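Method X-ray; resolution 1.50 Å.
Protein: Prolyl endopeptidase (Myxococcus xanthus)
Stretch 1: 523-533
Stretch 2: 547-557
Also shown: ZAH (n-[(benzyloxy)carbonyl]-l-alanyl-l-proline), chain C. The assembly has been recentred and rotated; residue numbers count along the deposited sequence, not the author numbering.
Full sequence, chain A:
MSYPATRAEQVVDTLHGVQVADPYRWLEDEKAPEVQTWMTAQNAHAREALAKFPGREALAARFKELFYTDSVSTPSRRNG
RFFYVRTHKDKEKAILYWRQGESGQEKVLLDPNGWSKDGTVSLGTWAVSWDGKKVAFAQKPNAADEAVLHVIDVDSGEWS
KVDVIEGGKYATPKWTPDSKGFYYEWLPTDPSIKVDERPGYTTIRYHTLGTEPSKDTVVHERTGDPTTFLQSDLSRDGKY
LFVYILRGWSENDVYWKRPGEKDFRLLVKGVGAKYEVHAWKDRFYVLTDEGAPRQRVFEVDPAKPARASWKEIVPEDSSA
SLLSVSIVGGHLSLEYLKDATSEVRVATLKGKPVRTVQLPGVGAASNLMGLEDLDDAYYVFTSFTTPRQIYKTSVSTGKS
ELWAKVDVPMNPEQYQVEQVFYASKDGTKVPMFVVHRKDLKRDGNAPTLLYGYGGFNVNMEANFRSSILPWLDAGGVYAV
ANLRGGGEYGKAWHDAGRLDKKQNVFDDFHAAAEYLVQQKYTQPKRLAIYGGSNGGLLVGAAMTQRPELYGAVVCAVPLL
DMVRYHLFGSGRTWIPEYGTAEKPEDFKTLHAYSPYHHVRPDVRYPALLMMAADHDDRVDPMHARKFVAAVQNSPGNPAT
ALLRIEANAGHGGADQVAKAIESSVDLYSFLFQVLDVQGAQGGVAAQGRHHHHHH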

ATOM      1  N   GLN A 523     -28.367  -8.038  -3.843  1.00  7.31           N
ATOM      2  CA  GLN A 523     -28.599  -9.475  -3.588  1.00  7.11           C
ATOM      3  C   GLN A 523     -27.348 -10.220  -4.062  1.00  7.42           C
ATOM      4  O   GLN A 523     -26.542  -9.655  -4.804  1.00  6.77           O
ATOM      5  CB  GLN A 523     -29.852  -9.993  -4.291  1.00 10.69           C
ATOM      6  CG  GLN A 523     -29.855  -9.771  -5.771  1.00 11.41           C
ATOM      7  CD  GLN A 523     -31.068 -10.384  -6.462  1.00 13.39           C
ATOM      8  OE1 GLN A 523     -31.335 -11.573  -6.287  1.00 16.00           O
ATOM      9  NE2 GLN A 523     -31.786  -9.589  -7.233  1.00 18.06           N
ATOM     10  N   PRO A 524     -27.133 -11.454  -3.599  1.00  8.22           N
ATOM     11  CA  PRO A 524     -25.896 -12.156  -3.952  1.00  9.41           C
ATOM     12  C   PRO A 524     -25.541 -12.142  -5.454  1.00  9.12           C
ATOM     13  O   PRO A 524     -24.382 -11.888  -5.808  1.00  9.15           O
ATOM     14  CB  PRO A 524     -26.146 -13.562  -3.416  1.00 10.52           C
ATOM     15  CG  PRO A 524     -27.012 -13.318  -2.231  1.00 10.89           C
ATOM     16  CD  PRO A 524     -27.949 -12.249  -2.651  1.00  8.79           C
ATOM     17  N   LYS A 525     -26.507 -12.377  -6.337  1.00  8.88           N
ATOM     18  CA  LYS A 525     -26.205 -12.444  -7.779  1.00 11.46           C
ATOM     19  C   LYS A 525     -25.864 -11.095  -8.395  1.00 10.59           C
ATOM     20  O   LYS A 525     -25.451 -11.007  -9.574  1.00 12.99           O
ATOM     21  CB  LYS A 525     -27.344 -13.113  -8.583  1.00 12.90           C
ATOM     22  CG  LYS A 525     -28.594 -12.265  -8.772  1.00 17.86           C
ATOM     23  CD  LYS A 525     -29.729 -13.051  -9.496  1.00 19.42           C
ATOM     24  CE  LYS A 525     -30.314 -14.201  -8.656  1.00 21.85           C
ATOM     25  NZ  LYS A 525     -31.744 -14.516  -9.005  1.00 25.97           N
ATOM     26  N   ARG A 526     -26.028 -10.030  -7.611  1.00  7.32           N
ATOM     27  CA  ARG A 526     -25.689  -8.696  -8.040  1.00  7.43           C
ATOM     28  C   ARG A 526     -24.526  -8.109  -7.227  1.00  6.75           C
ATOM     29  O   ARG A 526     -24.228  -6.912  -7.342  1.00  7.68           O
ATOM     30  CB  ARG A 526     -26.913  -7.804  -7.866  1.00  8.27           C
ATOM     31  CG  ARG A 526     -28.097  -8.211  -8.734  1.00 11.19           C
ATOM     32  CD  ARG A 526     -27.939  -7.750 -10.167  1.00 13.09           C
ATOM     33  NE  ARG A 526     -28.441  -6.392 -10.298  1.00 14.98           N
ATOM     34  CZ  ARG A 526     -28.527  -5.715 -11.440  1.00 16.41           C
ATOM     35  NH1 ARG A 526     -28.039  -6.211 -12.562  1.00 16.66           N
ATOM     36  NH2 ARG A 526     -29.070  -4.508 -11.444  1.00 15.40           N
ATOM     37  N   LEU A 527     -23.848  -8.943  -6.444  1.00  5.73           N
ATOM     38  CA  LEU A 527     -22.763  -8.498  -5.576  1.00  5.55           C
ATOM     39  C   LEU A 527     -21.423  -9.019  -6.048  1.00  6.81           C
ATOM     40  O   LEU A 527     -21.238 -10.217  -6.196  1.00  8.11           O
ATOM     41  CB  LEU A 527     -23.018  -8.974  -4.136  1.00  6.73           C
ATOM     42  CG  LEU A 527     -21.935  -8.659  -3.092  1.00  6.09           C
ATOM     43  CD1 LEU A 527     -21.758  -7.172  -2.944  1.00  8.29           C
ATOM     44  CD2 LEU A 527     -22.236  -9.313  -1.761  1.00  8.81           C
ATOM     45  N   ALA A 528     -20.490  -8.107  -6.223  1.00  5.49           N
ATOM     46  CA  ALA A 528     -19.088  -8.444  -6.524  1.00  5.42           C
ATOM     47  C   ALA A 528     -18.190  -8.018  -5.365  1.00  5.26           C
ATOM     48  O   ALA A 528     -18.454  -7.031  -4.669  1.00  5.68           O
ATOM     49  CB  ALA A 528     -18.650  -7.755  -7.796  1.00  7.47           C
ATOM     50  N   ILE A 529     -17.105  -8.759  -5.184  1.00  4.39           N
ATOM     51  CA  ILE A 529     -16.048  -8.397  -4.253  1.00  4.62           C
ATOM     52  C   ILE A 529     -14.743  -8.216  -4.974  1.00  6.09           C
ATOM     53  O   ILE A 529     -14.461  -8.885  -5.966  1.00  6.27           O
ATOM     54  CB  ILE A 529     -15.918  -9.405  -3.113  1.00  4.71           C
ATOM     55  CG1 ILE A 529     -15.729 -10.851  -3.598  1.00  7.73           C
ATOM     56  CG2 ILE A 529     -17.102  -9.268  -2.166  1.00  6.47           C
ATOM     57  CD1 ILE A 529     -15.441 -11.832  -2.504  1.00  6.42           C
ATOM     58  N   TYR A 530     -13.940  -7.291  -4.466  1.00  5.86           N
ATOM     59  CA  TYR A 530     -12.640  -6.936  -5.022  1.00  6.04           C
ATOM     60  C   TYR A 530     -11.621  -6.840  -3.898  1.00  5.39           C
ATOM     61  O   TYR A 530     -11.890  -6.241  -2.860  1.00  6.96           O
ATOM     62  CB  TYR A 530     -12.650  -5.575  -5.778  1.00  8.70           C
ATOM     63  CG  TYR A 530     -11.261  -5.185  -6.323  1.00  9.73           C
ATOM     64  CD1 TYR A 530     -10.270  -4.656  -5.477  1.00 13.26           C
ATOM     65  CD2 TYR A 530     -10.899  -5.424  -7.616  1.00 13.79           C
ATOM     66  CE1 TYR A 530      -8.998  -4.350  -5.942  1.00 16.40           C
ATOM     67  CE2 TYR A 530      -9.630  -5.087  -8.093  1.00 14.64           C
ATOM     68  CZ  TYR A 530      -8.691  -4.582  -7.253  1.00 17.47           C
ATOM     69  OH  TYR A 530      -7.431  -4.262  -7.760  1.00 20.70           O
ATOM     70  N   GLY A 531     -10.443  -7.404  -4.140  1.00  6.23           N
ATOM     71  CA  GLY A 531      -9.313  -7.152  -3.278  1.00  6.79           C
ATOM     72  C   GLY A 531      -8.021  -7.423  -3.991  1.00  6.29           C
ATOM     73  O   GLY A 531      -7.990  -8.232  -4.897  1.00  6.90           O
ATOM     74  N   GLY A 532      -6.955  -6.776  -3.540  1.00  6.09           N
ATOM     75  CA  GLY A 532      -5.617  -7.046  -4.080  1.00  6.83           C
ATOM     76  C   GLY A 532      -4.543  -7.385  -3.031  1.00  9.95           C
ATOM     77  O   GLY A 532      -4.617  -6.756  -1.945  1.00  9.94           O
ATOM     78  N   SER A 533      -3.601  -8.335  -3.345  1.00 10.71           N
ATOM     79  CA  SER A 533      -2.452  -8.697  -2.495  1.00 11.04           C
ATOM     80  C   SER A 533      -2.915  -9.462  -1.207  1.00 10.34           C
ATOM     81  O   SER A 533      -3.465 -10.718  -1.346  1.00 10.29           O
ATOM     82  CB  SER A 533      -1.633  -7.423  -2.192  1.00 15.47           C
ATOM     83  OG  SER A 533      -0.365  -7.765  -1.611  1.00 19.33           O
ATOM     84  N   PRO A 547     -19.209 -19.213  -1.092  1.00  7.28           N
ATOM     85  CA  PRO A 547     -19.421 -18.821  -2.487  1.00  8.11           C
ATOM     86  C   PRO A 547     -20.846 -18.317  -2.757  1.00  8.74           C
ATOM     87  O   PRO A 547     -21.017 -17.440  -3.616  1.00 10.31           O
ATOM     88  CB  PRO A 547     -19.101 -20.112  -3.266  1.00  7.85           C
ATOM     89  CG  PRO A 547     -19.286 -21.225  -2.260  1.00  7.16           C
ATOM     90  CD  PRO A 547     -18.797 -20.632  -0.974  1.00  7.81           C
ATOM     91  N   GLU A 548     -21.821 -18.825  -2.020  1.00  8.89           N
ATOM     92  CA  GLU A 548     -23.207 -18.443  -2.196  1.00  8.46           C
ATOM     93  C   GLU A 548     -23.528 -17.001  -1.884  1.00  9.09           C
ATOM     94  O   GLU A 548     -24.575 -16.517  -2.279  1.00 11.50           O
ATOM     95  CB  GLU A 548     -24.117 -19.391  -1.400  1.00 10.76           C
ATOM     96  CG  GLU A 548     -24.138 -19.175   0.100  1.00 12.45           C
ATOM     97  CD  GLU A 548     -22.937 -19.729   0.886  1.00 14.06           C
ATOM     98  OE1 GLU A 548     -22.015 -20.371   0.325  1.00 15.35           O
ATOM     99  OE2 GLU A 548     -22.961 -19.585   2.128  1.00 19.37           O
ATOM    100  N   LEU A 549     -22.642 -16.302  -1.193  1.00  7.49           N
ATOM    101  CA  LEU A 549     -22.886 -14.881  -0.874  1.00  7.08           C
ATOM    102  C   LEU A 549     -22.550 -13.918  -2.013  1.00  6.49           C
ATOM    103  O   LEU A 549     -22.919 -12.751  -1.935  1.00  7.58           O
ATOM    104  CB  LEU A 549     -22.083 -14.453   0.355  1.00  7.89           C
ATOM    105  CG  LEU A 549     -22.367 -15.100   1.690  1.00  8.48           C
ATOM    106  CD1 LEU A 549     -21.462 -14.546   2.785  1.00  9.37           C
ATOM    107  CD2 LEU A 549     -23.817 -14.908   2.085  1.00  8.94           C
ATOM    108  N   TYR A 550     -21.857 -14.388  -3.040  1.00  5.41           N
ATOM    109  CA  TYR A 550     -21.210 -13.528  -4.022  1.00  7.43           C
ATOM    110  C   TYR A 550     -21.548 -13.925  -5.450  1.00  9.30           C
ATOM    111  O   TYR A 550     -21.676 -15.116  -5.757  1.00 12.29           O
ATOM    112  CB  TYR A 550     -19.691 -13.591  -3.830  1.00  7.66           C
ATOM    113  CG  TYR A 550     -19.247 -13.397  -2.388  1.00  7.31           C
ATOM    114  CD1 TYR A 550     -19.331 -12.147  -1.779  1.00  6.67           C
ATOM    115  CD2 TYR A 550     -18.765 -14.451  -1.627  1.00  6.66           C
ATOM    116  CE1 TYR A 550     -18.934 -11.971  -0.483  1.00  6.41           C
ATOM    117  CE2 TYR A 550     -18.370 -14.302  -0.306  1.00  6.22           C
ATOM    118  CZ  TYR A 550     -18.461 -13.042   0.272  1.00  5.65           C
ATOM    119  OH  TYR A 550     -18.107 -12.879   1.576  1.00  7.06           O
ATOM    120  N   GLY A 551     -21.719 -12.929  -6.314  1.00  7.15           N
ATOM    121  CA  GLY A 551     -21.947 -13.136  -7.726  1.00  6.32           C
ATOM    122  C   GLY A 551     -20.674 -13.113  -8.565  1.00  7.43           C
ATOM    123  O   GLY A 551     -20.573 -13.811  -9.597  1.00  8.69           O
ATOM    124  N   ALA A 552     -19.701 -12.319  -8.136  1.00  5.27           N
ATOM    125  CA  ALA A 552     -18.443 -12.197  -8.869  1.00  7.08           C
ATOM    126  C   ALA A 552     -17.315 -11.801  -7.931  1.00  6.62           C
ATOM    127  O   ALA A 552     -17.544 -11.195  -6.864  1.00  6.48           O
ATOM    128  CB  ALA A 552     -18.589 -11.213  -9.989  1.00  6.52           C
ATOM    129  N   VAL A 553     -16.100 -12.136  -8.345  1.00  6.03           N
ATOM    130  CA  VAL A 553     -14.890 -11.871  -7.567  1.00  5.92           C
ATOM    131  C   VAL A 553     -13.847 -11.332  -8.518  1.00  6.10           C
ATOM    132  O   VAL A 553     -13.589 -11.934  -9.584  1.00  6.08           O
ATOM    133  CB  VAL A 553     -14.363 -13.153  -6.941  1.00  6.09           C
ATOM    134  CG1 VAL A 553     -13.017 -12.965  -6.245  1.00  6.29           C
ATOM    135  CG2 VAL A 553     -15.366 -13.779  -5.985  1.00  7.16           C
ATOM    136  N   VAL A 554     -13.231 -10.231  -8.142  1.00  6.93           N
ATOM    137  CA  VAL A 554     -12.064  -9.679  -8.820  1.00  6.82           C
ATOM    138  C   VAL A 554     -10.899  -9.774  -7.834  1.00  7.34           C
ATOM    139  O   VAL A 554     -10.950  -9.186  -6.754  1.00  6.59           O
ATOM    140  CB  VAL A 554     -12.270  -8.228  -9.290  1.00  6.80           C
ATOM    141  CG1 VAL A 554     -11.036  -7.761 -10.075  1.00  8.48           C
ATOM    142  CG2 VAL A 554     -13.527  -8.108 -10.150  1.00  9.51           C
ATOM    143  N   CYS A 555      -9.848 -10.506  -8.226  1.00  5.65           N
ATOM    144  CA  CYS A 555      -8.775 -10.900  -7.295  1.00  5.86           C
ATOM    145  C   CYS A 555      -7.488 -10.444  -7.941  1.00  7.99           C
ATOM    146  O   CYS A 555      -7.096 -10.977  -8.978  1.00  8.53           O
ATOM    147  CB  CYS A 555      -8.827 -12.420  -7.093  1.00  6.36           C
ATOM    148  SG  CYS A 555      -7.552 -13.100  -6.047  1.00  8.18           S
ATOM    149  N   ALA A 556      -6.825  -9.448  -7.374  1.00  7.29           N
ATOM    150  CA  ALA A 556      -5.622  -8.844  -7.946  1.00  6.71           C
ATOM    151  C   ALA A 556      -4.369  -9.233  -7.195  1.00  5.45           C
ATOM    152  O   ALA A 556      -4.347  -9.313  -5.956  1.00  6.52           O
ATOM    153  CB  ALA A 556      -5.736  -7.315  -7.978  1.00  7.99           C
ATOM    154  N   VAL A 557      -3.316  -9.459  -7.980  1.00  5.32           N
ATOM    155  CA  VAL A 557      -1.953  -9.765  -7.510  1.00  6.41           C
ATOM    156  C   VAL A 557      -1.949 -10.474  -6.158  1.00  5.68           C
ATOM    157  O   VAL A 557      -1.382  -9.971  -5.184  1.00  6.40           O
ATOM    158  CB  VAL A 557      -1.056  -8.524  -7.538  1.00  5.95           C
ATOM    159  CG1 VAL A 557      -0.701  -8.173  -8.993  1.00  7.09           C
ATOM    160  CG2 VAL A 557      -1.651  -7.366  -6.828  1.00  6.81           C
TER
HETATM  161  C1  ZAH C1533       0.138  -6.955  -0.513  1.00 16.72           C
HETATM  162  O2  ZAH C1533      -0.857  -6.933   0.486  1.00 12.44           O
HETATM  163  C3  ZAH C1533       1.489  -7.514  -0.007  1.00 12.82           C
HETATM  164  C4  ZAH C1533       1.373  -8.976   0.431  1.00 11.77           C
HETATM  165  C5  ZAH C1533       1.066  -8.958   1.924  1.00  9.40           C
HETATM  166  C6  ZAH C1533       1.585  -7.650   2.460  1.00  9.32           C
HETATM  167  N7  ZAH C1533       1.959  -6.912   1.260  1.00 10.44           N
HETATM  168  C8  ZAH C1533       2.581  -5.736   1.305  1.00 11.61           C
HETATM  169  O9  ZAH C1533       2.940  -5.185   0.159  1.00 12.23           O
HETATM  170  C10 ZAH C1533       3.146  -5.163   2.623  1.00  9.52           C
HETATM  171  C11 ZAH C1533       1.956  -4.433   3.244  1.00 10.36           C
HETATM  172  N14 ZAH C1533       4.204  -4.211   2.391  1.00 12.44           N
HETATM  173  C15 ZAH C1533       5.405  -4.599   2.033  1.00 13.25           C
HETATM  174  O16 ZAH C1533       5.723  -5.865   1.957  1.00 10.27           O
HETATM  175  O17 ZAH C1533       6.387  -3.590   1.760  1.00 17.86           O
HETATM  176  C18 ZAH C1533       7.630  -4.102   1.217  1.00 22.51           C
HETATM  177  C19 ZAH C1533       8.523  -2.982   0.674  1.00 25.48           C
HETATM  178  C20 ZAH C1533       9.055  -2.039   1.564  1.00 27.08           C
HETATM  179  C21 ZAH C1533       9.860  -1.007   1.081  1.00 27.90           C
HETATM  180  C22 ZAH C1533      10.150  -0.934  -0.284  1.00 28.90           C
HETATM  181  C23 ZAH C1533       9.643  -1.887  -1.172  1.00 27.53           C
HETATM  182  C24 ZAH C1533       8.826  -2.909  -0.691  1.00 28.07           C

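The two stretches pair as neighbouring parallel β-strands, joined by a ladder of backbone hydrogen bonds and lined by apolar side chains on both faces of the sheet. Strands 527-532 and 552-556 run 11° apart, and the odd-numbered residues of the first do the bonding. Ile529 N donates to Ala552 O (3.0 Å) while Ile529 O accepts from Val554 N (2.8 Å); Gly531 repeats the pattern with Val554 O and Ala556 N, and Ser533 N closes the ladder on Ala556 O (2.9 Å). At the other end, Leu527 O accepts from both Gly551 N (2.8 Å) and Ala552 N (3.2 Å). Gly551 suits this turn because a β-carbon there would clash with Pro524 O.

On one face, Ala528 CB meets Ala552 CB at 4.1 Å, small against small, and the Tyr530 ring lies along Val554 and Ala556, with Tyr530 CD2 3.4 Å from Val554 CG1. On the other, branched Ile529 touches both Val553 and Tyr550: Ile529 CG1 lies 3.8 Å from Val553 CG2, and Ile529 CD1 sits over the Tyr550 ring face in a CH-π contact, 4.0 Å from its centroid. Gly532 CA lies 4.3 Å from Ala556 CA, and a CB modelled on Gly532 would sit tightly against Ala556 CB, at 3.5 Å. Just beyond the strand, Ser533 OG is covalently bonded to ZAH C1 (1.5 Å).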